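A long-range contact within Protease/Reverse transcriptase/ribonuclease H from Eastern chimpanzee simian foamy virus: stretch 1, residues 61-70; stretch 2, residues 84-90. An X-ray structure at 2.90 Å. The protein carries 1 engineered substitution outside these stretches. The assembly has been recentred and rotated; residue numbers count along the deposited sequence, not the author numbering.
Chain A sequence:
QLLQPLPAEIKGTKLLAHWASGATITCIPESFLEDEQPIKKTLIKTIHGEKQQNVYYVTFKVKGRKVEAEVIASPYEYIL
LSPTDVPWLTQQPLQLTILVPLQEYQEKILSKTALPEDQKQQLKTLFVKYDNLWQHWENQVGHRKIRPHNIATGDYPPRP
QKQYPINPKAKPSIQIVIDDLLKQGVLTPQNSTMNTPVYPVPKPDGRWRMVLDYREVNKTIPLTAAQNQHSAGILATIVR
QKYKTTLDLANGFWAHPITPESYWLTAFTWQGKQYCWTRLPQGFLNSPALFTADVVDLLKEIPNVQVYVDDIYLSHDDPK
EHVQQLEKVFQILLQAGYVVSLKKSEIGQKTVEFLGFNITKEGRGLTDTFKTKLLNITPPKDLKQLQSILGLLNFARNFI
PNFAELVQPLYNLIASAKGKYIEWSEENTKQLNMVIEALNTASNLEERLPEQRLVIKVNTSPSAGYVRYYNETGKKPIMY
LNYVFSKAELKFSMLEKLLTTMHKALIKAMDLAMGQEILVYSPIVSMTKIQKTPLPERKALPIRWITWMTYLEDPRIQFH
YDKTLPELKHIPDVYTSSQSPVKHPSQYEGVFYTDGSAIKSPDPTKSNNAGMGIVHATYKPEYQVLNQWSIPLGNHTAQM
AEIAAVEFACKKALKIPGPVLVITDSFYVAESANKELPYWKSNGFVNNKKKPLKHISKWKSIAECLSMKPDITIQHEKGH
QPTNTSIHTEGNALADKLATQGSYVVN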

ATOM      1  N   LYS A  61      24.218  25.237 -31.277  1.00 93.02           N
ATOM      2  CA  LYS A  61      23.303  26.215 -30.715  1.00 93.07           C
ATOM      3  C   LYS A  61      22.916  25.830 -29.294  1.00101.32           C
ATOM      4  O   LYS A  61      22.669  24.657 -29.002  1.00103.12           O
ATOM      5  CB  LYS A  61      22.042  26.338 -31.573  1.00 93.37           C
ATOM      6  CG  LYS A  61      22.285  26.814 -32.991  1.00 97.46           C
ATOM      7  CD  LYS A  61      20.978  26.891 -33.766  1.00105.26           C
ATOM      8  CE  LYS A  61      21.213  27.316 -35.208  1.00115.66           C
ATOM      9  NZ  LYS A  61      19.945  27.362 -35.989  1.00100.86           N
ATOM     10  N   VAL A  62      22.870  26.826 -28.415  1.00107.55           N
ATOM     11  CA  VAL A  62      22.356  26.671 -27.057  1.00 92.29           C
ATOM     12  C   VAL A  62      21.238  27.690 -26.897  1.00 92.51           C
ATOM     13  O   VAL A  62      21.488  28.903 -26.905  1.00 92.99           O
ATOM     14  CB  VAL A  62      23.445  26.867 -25.995  1.00 92.16           C
ATOM     15  CG1 VAL A  62      22.828  26.928 -24.608  1.00 92.03           C
ATOM     16  CG2 VAL A  62      24.465  25.744 -26.074  1.00 92.01           C
ATOM     17  N   LYS A  63      20.000  27.201 -26.765  1.00 92.14           N
ATOM     18  CA  LYS A  63      18.808  28.049 -26.708  1.00 92.36           C
ATOM     19  C   LYS A  63      18.681  28.934 -27.946  1.00 92.34           C
ATOM     20  O   LYS A  63      18.070  30.005 -27.896  1.00 94.66           O
ATOM     21  CB  LYS A  63      18.789  28.913 -25.442  1.00101.74           C
ATOM     22  CG  LYS A  63      18.570  28.150 -24.150  1.00 91.15           C
ATOM     23  CD  LYS A  63      18.467  29.101 -22.968  1.00 89.78           C
ATOM     24  CE  LYS A  63      18.082  28.356 -21.702  1.00104.84           C
ATOM     25  NZ  LYS A  63      17.896  29.263 -20.536  1.00 95.85           N
ATOM     26  N   GLY A  64      19.259  28.504 -29.067  1.00 93.49           N
ATOM     27  CA  GLY A  64      19.209  29.256 -30.299  1.00100.53           C
ATOM     28  C   GLY A  64      20.467  30.036 -30.635  1.00104.42           C
ATOM     29  O   GLY A  64      20.625  30.446 -31.792  1.00 94.50           O
ATOM     30  N   ARG A  65      21.359  30.253 -29.670  1.00 95.02           N
ATOM     31  CA  ARG A  65      22.597  30.986 -29.902  1.00 94.18           C
ATOM     32  C   ARG A  65      23.748  30.009 -30.110  1.00 93.96           C
ATOM     33  O   ARG A  65      23.918  29.069 -29.328  1.00 99.38           O
ATOM     34  CB  ARG A  65      22.913  31.923 -28.733  1.00108.81           C
ATOM     35  CG  ARG A  65      22.058  33.175 -28.688  1.00110.91           C
ATOM     36  CD  ARG A  65      22.711  34.260 -27.846  1.00109.06           C
ATOM     37  NE  ARG A  65      24.024  34.629 -28.363  1.00112.96           N
ATOM     38  CZ  ARG A  65      24.773  35.613 -27.870  1.00107.05           C
ATOM     39  NH1 ARG A  65      24.335  36.333 -26.847  1.00124.24           N
ATOM     40  NH2 ARG A  65      25.958  35.879 -28.402  1.00108.65           N
ATOM     41  N   LYS A  66      24.533  30.241 -31.161  1.00106.33           N
ATOM     42  CA  LYS A  66      25.644  29.359 -31.477  1.00102.38           C
ATOM     43  C   LYS A  66      26.750  29.475 -30.433  1.00107.73           C
ATOM     44  O   LYS A  66      26.953  30.526 -29.819  1.00121.23           O
ATOM     45  CB  LYS A  66      26.206  29.682 -32.862  1.00 92.81           C
ATOM     46  CG  LYS A  66      25.210  29.512 -33.995  1.00 91.95           C
ATOM     47  CD  LYS A  66      25.863  29.795 -35.339  1.00 90.35           C
ATOM     48  CE  LYS A  66      24.853  29.714 -36.470  1.00 90.52           C
ATOM     49  NZ  LYS A  66      23.772  30.723 -36.316  1.00 92.43           N
ATOM     50  N   VAL A  67      27.470  28.370 -30.239  1.00 95.03           N
ATOM     51  CA  VAL A  67      28.573  28.291 -29.284  1.00 95.00           C
ATOM     52  C   VAL A  67      29.709  27.507 -29.922  1.00 94.98           C
ATOM     53  O   VAL A  67      29.486  26.427 -30.482  1.00105.24           O
ATOM     54  CB  VAL A  67      28.147  27.636 -27.953  1.00 94.28           C
ATOM     55  CG1 VAL A  67      29.365  27.341 -27.095  1.00 99.26           C
ATOM     56  CG2 VAL A  67      27.170  28.528 -27.204  1.00 99.31           C
ATOM     57  N   GLU A  68      30.920  28.044 -29.840  1.00 96.09           N
ATOM     58  CA  GLU A  68      32.122  27.364 -30.309  1.00 96.76           C
ATOM     59  C   GLU A  68      32.951  26.945 -29.102  1.00 96.24           C
ATOM     60  O   GLU A  68      33.191  27.757 -28.203  1.00 96.63           O
ATOM     61  CB  GLU A  68      32.942  28.273 -31.223  1.00102.79           C
ATOM     62  CG  GLU A  68      32.202  28.748 -32.459  1.00106.19           C
ATOM     63  CD  GLU A  68      33.052  29.659 -33.322  1.00106.81           C
ATOM     64  OE1 GLU A  68      34.174  30.001 -32.892  1.00104.19           O
ATOM     65  OE2 GLU A  68      32.604  30.026 -34.428  1.00115.45           O
ATOM     66  N   ALA A  69      33.387  25.688 -29.087  1.00 95.73           N
ATOM     67  CA  ALA A  69      34.124  25.193 -27.937  1.00 98.76           C
ATOM     68  C   ALA A  69      34.978  23.996 -28.334  1.00 95.00           C
ATOM     69  O   ALA A  69      34.679  23.282 -29.294  1.00 94.62           O
ATOM     70  CB  ALA A  69      33.182  24.814 -26.791  1.00109.85           C
ATOM     71  N   GLU A  70      36.053  23.799 -27.574  1.00 95.39           N
ATOM     72  CA  GLU A  70      36.899  22.619 -27.698  1.00 94.92           C
ATOM     73  C   GLU A  70      36.261  21.473 -26.923  1.00102.01           C
ATOM     74  O   GLU A  70      36.005  21.600 -25.720  1.00106.66           O
ATOM     75  CB  GLU A  70      38.300  22.924 -27.177  1.00 96.23           C
ATOM     76  CG  GLU A  70      39.175  21.709 -26.961  1.00 96.39           C
ATOM     77  CD  GLU A  70      40.477  22.047 -26.264  1.00 99.89           C
ATOM     78  OE1 GLU A  70      40.653  23.222 -25.876  1.00102.51           O
ATOM     79  OE2 GLU A  70      41.322  21.143 -26.100  1.00101.10           O
ATOM     80  N   THR A  84      32.772  27.109 -18.588  1.00 98.04           N
ATOM     81  CA  THR A  84      33.596  28.160 -19.173  1.00 99.12           C
ATOM     82  C   THR A  84      33.134  28.522 -20.579  1.00 98.38           C
ATOM     83  O   THR A  84      33.058  29.704 -20.931  1.00 99.15           O
ATOM     84  CB  THR A  84      35.054  27.715 -19.190  1.00101.41           C
ATOM     85  OG1 THR A  84      35.618  27.883 -17.883  1.00104.11           O
ATOM     86  CG2 THR A  84      35.839  28.516 -20.203  1.00103.40           C
ATOM     87  N   ASP A  85      32.831  27.512 -21.402  1.00106.92           N
ATOM     88  CA  ASP A  85      32.489  27.775 -22.797  1.00 98.71           C
ATOM     89  C   ASP A  85      31.252  28.652 -22.922  1.00 97.16           C
ATOM     90  O   ASP A  85      31.080  29.342 -23.932  1.00 96.78           O
ATOM     91  CB  ASP A  85      32.277  26.456 -23.537  1.00101.87           C
ATOM     92  CG  ASP A  85      33.484  25.544 -23.452  1.00 97.08           C
ATOM     93  OD1 ASP A  85      34.622  26.053 -23.546  1.00 99.50           O
ATOM     94  OD2 ASP A  85      33.297  24.318 -23.292  1.00107.74           O
ATOM     95  N   VAL A  86      30.387  28.646 -21.914  1.00 96.97           N
ATOM     96  CA  VAL A  86      29.163  29.438 -21.950  1.00 98.74           C
ATOM     97  C   VAL A  86      29.192  30.428 -20.790  1.00106.61           C
ATOM     98  O   VAL A  86      28.604  30.166 -19.732  1.00111.77           O
ATOM     99  CB  VAL A  86      27.921  28.538 -21.901  1.00 98.08           C
ATOM    100  CG1 VAL A  86      26.724  29.270 -22.451  1.00 99.38           C
ATOM    101  CG2 VAL A  86      28.167  27.265 -22.690  1.00107.75           C
ATOM    102  N   PRO A  87      29.864  31.572 -20.942  1.00 97.50           N
ATOM    103  CA  PRO A  87      29.955  32.524 -19.833  1.00 98.46           C
ATOM    104  C   PRO A  87      28.671  33.308 -19.628  1.00 98.19           C
ATOM    105  O   PRO A  87      28.366  33.721 -18.506  1.00106.73           O
ATOM    106  CB  PRO A  87      31.109  33.440 -20.260  1.00101.29           C
ATOM    107  CG  PRO A  87      31.034  33.432 -21.744  1.00100.83           C
ATOM    108  CD  PRO A  87      30.566  32.052 -22.144  1.00 97.66           C
ATOM    109  N   TRP A  88      27.908  33.520 -20.703  1.00 97.52           N
ATOM    110  CA  TRP A  88      26.668  34.278 -20.584  1.00 98.70           C
ATOM    111  C   TRP A  88      25.613  33.491 -19.817  1.00 95.48           C
ATOM    112  O   TRP A  88      25.044  33.986 -18.838  1.00 94.37           O
ATOM    113  CB  TRP A  88      26.150  34.673 -21.968  1.00 98.07           C
ATOM    114  CG  TRP A  88      26.133  33.545 -22.945  1.00 97.14           C
ATOM    115  CD1 TRP A  88      27.195  33.053 -23.643  1.00 97.06           C
ATOM    116  CD2 TRP A  88      24.996  32.767 -23.345  1.00 96.05           C
ATOM    117  NE1 TRP A  88      26.794  32.017 -24.449  1.00114.31           N
ATOM    118  CE2 TRP A  88      25.450  31.822 -24.286  1.00108.19           C
ATOM    119  CE3 TRP A  88      23.641  32.778 -22.999  1.00 99.53           C
ATOM    120  CZ2 TRP A  88      24.599  30.895 -24.883  1.00 95.69           C
ATOM    121  CZ3 TRP A  88      22.797  31.858 -23.593  1.00104.28           C
ATOM    122  CH2 TRP A  88      23.279  30.929 -24.524  1.00 94.47           C
ATOM    123  N   LEU A  89      25.343  32.263 -20.246  1.00 95.43           N
ATOM    124  CA  LEU A  89      24.336  31.448 -19.584  1.00 97.79           C
ATOM    125  C   LEU A  89      24.805  31.041 -18.195  1.00100.02           C
ATOM    126  O   LEU A  89      25.932  30.562 -18.020  1.00 95.18           O
ATOM    127  CB  LEU A  89      24.022  30.214 -20.421  1.00104.84           C
ATOM    128  CG  LEU A  89      23.123  29.155 -19.792  1.00104.36           C
ATOM    129  CD1 LEU A  89      21.761  29.741 -19.463  1.00 93.15           C
ATOM    130  CD2 LEU A  89      22.995  27.981 -20.741  1.00101.04           C
ATOM    131  N   THR A  90      23.938  31.234 -17.208  1.00110.24           N
ATOM    132  CA  THR A  90      24.227  30.895 -15.826  1.00 94.67           C
ATOM    133  C   THR A  90      23.463  29.642 -15.425  1.00 93.77           C
ATOM    134  O   THR A  90      22.479  29.253 -16.061  1.00 93.12           O
ATOM    135  CB  THR A  90      23.868  32.058 -14.893  1.00 93.60           C
ATOM    136  OG1 THR A  90      24.023  31.646 -13.528  1.00113.29           O
ATOM    137  CG2 THR A  90      22.429  32.504 -15.119  1.00 93.26           C
TER

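A β-hairpin offers two faces to its surroundings, and a neighbouring segment need not be regular to pack against one of them. The contact between residues 61-70 and 84-90 illustrates the principle. The first stretch is a hairpin: strand at 61-62 and again from 65 onward, joined by a type I' turn from Val-62 to Arg-65. Two backbone hydrogen bonds close the turn, Val-62 N to Arg-65 O at 2.6 Å and Arg-65 N to Val-62 O at 3.1 Å. Lys-63 takes the left-handed angles such a turn requires, and Gly-64, at phi 101° and psi -17°, occupies a conformation in which a CB would be jammed against the carbonyl O of Lys-63. The second stretch has no regular helix or strand. It comes nearest the hairpin where the CA atoms of Ala-69 and Asp-85 lie 6.0 Å apart; those of Val-67 and Val-86 are 7.4 Å apart. No hydrogen bond crosses between the stretches; the contact consists of packing, mostly between side chains, with 425 Å² buried in total.

The alternation of a β-strand decides which residues take part. The CA-to-CB bonds of Arg-65, Val-67 and Ala-69 point toward the second stretch, whereas those of Lys-66 and Glu-68 point away. Val-62, on the other strand, also points toward it.

Trp-88 has the largest area covered by the other stretch, 96 Å², its indole reaching across the hairpin with chi1 in the p rotamer. The ring's edge meets the turn and the strand beyond it: Trp-88 CH2 lies 3.6 Å from Val-62 O, while Trp-88 CZ2 is 4.2 Å from Val-67 CG2. Trp-88 CH2 also makes an apolar contact with Val-62 CG1, at 4.0 Å. Arg-65 approaches differently. Its CZ stands 5.3 Å from the centroid of the five-membered ring of Trp-88, only 7° off the ring normal; the guanidinium carbon is thus almost directly over that ring, but the distance is long and any cation-pi attraction is weak at most.

Leu-89 extends the apolar patch, its CD2 lying 4.0 Å from Val-62 CG1. Thus one methyl group of Val-62 touches both Trp-88 and Leu-89. At the margin, Lys-63 NZ lies 4.0 Å from Leu-89 CD1, a contact without a polar partner.

At the other end lies the closest of the contacts: Ala-69 CB sits 3.4 Å from Asp-85 CG. OD2 of Asp-85 is hydrogen-bonded elsewhere in the structure. Val-67 CG1 lies 4.1 Å from Asp-85 O, so Val-67 touches both Asp-85 and Trp-88.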